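Local coordinates for protein MRG701 (Oryza sativa, PDB 5IN1) that belongs to the MRG proteins and, through its chromodomain, probably reads methylated histone tails in chromatin to help regulate transcription, at residues Lys24-Glu29 against Asp46-Asn51. Residues are numbered along the deposited sequence; the frame is centred on the assembly and turned at random.
Sequences KSENKE and DEWVTN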
loop_
_atom_site.group_PDB
_atom_site.type_symbol
_atom_site.label_atom_id
_atom_site.label_comp_id
_atom_site.label_asym_id
_atom_site.label_seq_id
_atom_site.Cartn_x
_atom_site.Cartn_y
_atom_site.Cartn_z
ATOM N N LYS A 24 -5.583 8.691 -7.940
ATOM C CA LYS A 24 -4.274 8.242 -7.465
ATOM C C LYS A 24 -4.434 7.557 -6.114
ATOM O O LYS A 24 -5.270 7.967 -5.316
ATOM C CB LYS A 24 -3.306 9.431 -7.361
ATOM C CG LYS A 24 -2.737 9.874 -8.714
ATOM C CD LYS A 24 -1.868 11.130 -8.635
ATOM C CE LYS A 24 -1.952 11.933 -9.938
ATOM N NZ LYS A 24 -0.683 11.940 -10.727
ATOM N N SER A 25 -3.634 6.522 -5.866
ATOM C CA SER A 25 -3.595 5.832 -4.578
ATOM C C SER A 25 -2.166 5.872 -4.048
ATOM O O SER A 25 -1.215 5.632 -4.796
ATOM C CB SER A 25 -4.056 4.375 -4.704
ATOM O OG SER A 25 -5.322 4.273 -5.351
ATOM N N GLU A 26 -2.008 6.190 -2.768
ATOM C CA GLU A 26 -0.682 6.200 -2.141
ATOM C C GLU A 26 -0.755 5.613 -0.753
ATOM O O GLU A 26 -1.776 5.742 -0.079
ATOM C CB GLU A 26 -0.114 7.619 -2.054
ATOM C CG GLU A 26 0.183 8.276 -3.392
ATOM C CD GLU A 26 0.613 9.723 -3.232
ATOM O OE1 GLU A 26 0.645 10.207 -2.080
ATOM O OE2 GLU A 26 0.912 10.376 -4.252
ATOM N N ASN A 27 0.332 4.980 -0.312
ATOM C CA ASN A 27 0.408 4.488 1.058
ATOM C C ASN A 27 1.686 4.957 1.723
ATOM O O ASN A 27 2.775 4.780 1.176
ATOM C CB ASN A 27 0.302 2.956 1.085
ATOM C CG ASN A 27 0.162 2.399 2.487
ATOM O OD1 ASN A 27 0.980 2.674 3.370
ATOM N ND2 ASN A 27 -0.886 1.619 2.709
ATOM N N LYS A 28 1.532 5.578 2.890
ATOM C CA LYS A 28 2.632 5.882 3.802
ATOM C C LYS A 28 2.142 5.622 5.204
ATOM O O LYS A 28 0.948 5.763 5.484
ATOM C CB LYS A 28 3.101 7.332 3.684
ATOM C CG LYS A 28 3.892 7.659 2.454
ATOM C CD LYS A 28 4.567 9.016 2.601
ATOM C CE LYS A 28 5.329 9.382 1.343
ATOM N NZ LYS A 28 6.008 10.698 1.492
ATOM N N GLU A 29 3.069 5.252 6.083
ATOM C CA GLU A 29 2.765 5.001 7.487
ATOM C C GLU A 29 1.580 4.063 7.664
ATOM O O GLU A 29 0.719 4.305 8.509
ATOM C CB GLU A 29 2.508 6.322 8.220
ATOM C CG GLU A 29 3.684 7.289 8.176
ATOM C CD GLU A 29 4.943 6.725 8.823
ATOM O OE1 GLU A 29 4.840 5.785 9.638
ATOM O OE2 GLU A 29 6.045 7.221 8.509
ATOM N N ASP A 46 -11.750 17.989 -6.095
ATOM C CA ASP A 46 -10.834 16.844 -6.067
ATOM C C ASP A 46 -9.953 16.923 -4.825
ATOM O O ASP A 46 -9.441 18.003 -4.501
ATOM C CB ASP A 46 -9.944 16.808 -7.303
ATOM C CG ASP A 46 -10.708 16.569 -8.588
ATOM O OD1 ASP A 46 -11.957 16.482 -8.585
ATOM O OD2 ASP A 46 -10.035 16.492 -9.629
ATOM N N GLU A 47 -9.787 15.809 -4.125
ATOM C CA GLU A 47 -9.107 15.868 -2.832
ATOM C C GLU A 47 -8.596 14.510 -2.399
ATOM O O GLU A 47 -9.058 13.473 -2.877
ATOM C CB GLU A 47 -10.042 16.422 -1.761
ATOM C CG GLU A 47 -11.232 15.511 -1.492
ATOM C CD GLU A 47 -12.160 16.054 -0.418
ATOM O OE1 GLU A 47 -13.310 15.580 -0.348
ATOM O OE2 GLU A 47 -11.752 16.967 0.332
ATOM N N TRP A 48 -7.630 14.529 -1.485
ATOM C CA TRP A 48 -7.166 13.322 -0.827
ATOM C C TRP A 48 -8.119 12.920 0.274
ATOM O O TRP A 48 -8.490 13.744 1.115
ATOM C CB TRP A 48 -5.787 13.518 -0.188
ATOM C CG TRP A 48 -4.648 13.667 -1.124
ATOM C CD1 TRP A 48 -3.950 14.813 -1.388
ATOM C CD2 TRP A 48 -4.035 12.637 -1.903
ATOM N NE1 TRP A 48 -2.956 14.559 -2.292
ATOM C CE2 TRP A 48 -2.985 13.230 -2.626
ATOM C CE3 TRP A 48 -4.275 11.264 -2.059
ATOM C CZ2 TRP A 48 -2.175 12.500 -3.501
ATOM C CZ3 TRP A 48 -3.472 10.538 -2.927
ATOM C CH2 TRP A 48 -2.431 11.160 -3.637
ATOM N N VAL A 49 -8.511 11.651 0.283
ATOM C CA VAL A 49 -9.296 11.120 1.381
ATOM C C VAL A 49 -8.751 9.788 1.864
ATOM O O VAL A 49 -8.069 9.061 1.125
ATOM C CB VAL A 49 -10.776 10.936 0.972
ATOM C CG1 VAL A 49 -11.390 12.265 0.507
ATOM C CG2 VAL A 49 -10.893 9.881 -0.105
ATOM N N THR A 50 -9.089 9.440 3.096
ATOM C CA THR A 50 -8.721 8.138 3.614
ATOM C C THR A 50 -9.906 7.173 3.559
ATOM O O THR A 50 -11.010 7.538 3.117
ATOM C CB THR A 50 -8.152 8.266 5.038
ATOM O OG1 THR A 50 -8.936 9.207 5.767
ATOM C CG2 THR A 50 -6.722 8.791 4.949
ATOM N N ASN A 51 -9.662 5.930 3.955
ATOM C CA ASN A 51 -10.604 4.845 3.747
ATOM C C ASN A 51 -11.984 5.081 4.354
ATOM O O ASN A 51 -13.011 4.647 3.813
ATOM C CB ASN A 51 -9.993 3.559 4.308
ATOM C CG ASN A 51 -10.869 2.367 4.106
ATOM O OD1 ASN A 51 -11.040 1.910 2.983
ATOM N ND2 ASN A 51 -11.423 1.834 5.194
#
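Trp48 reaches across an intervening strand to meet Glu26 and Lys24 in a small surface contact between strands 47-50 and 16-28, which are not direct neighbours in the sheet of this SH3-like chromodomain. With the closest CA atoms, those of Lys24 and Trp48, 8.8 Å apart, the indole has to bridge the gap, and it does so with the far corner of its six-membered ring. The carboxylate of Glu26 lies against that corner: Glu26 CD is 3.4 Å from Trp48 CH2, and Glu26 OE2 is 3.5 Å from the same carbon. The two side chains cross at about a right angle, their flat groups tilted by 43° to each other. Glu26 gets there with CG anti to its own carbonyl carbon (chi1 -65°) and the chain extended beyond. Lys24 adds less, its backbone O coming to 3.9 Å from Trp48 CZ3 and its CB to 4.2 Å from Trp48 CH2, while its amine end runs away from the tryptophan. Arg33 ties the pair together, forming a salt bridge with Glu26 OE1 and a cation-pi contact with the indole. Replacing Glu26 with alanine is likely to leave Arg33 without this carboxylate mate and to uncover the end of the Trp48 ring. Strand 31-38 runs between the two strands and hydrogen-bonds to both, and from it His35 meets the indole edge-to-face. Glu26, Asn27 and Lys28 in turn pair antiparallel with a strand of the second subunit, carrying the sheet across the dimer interface.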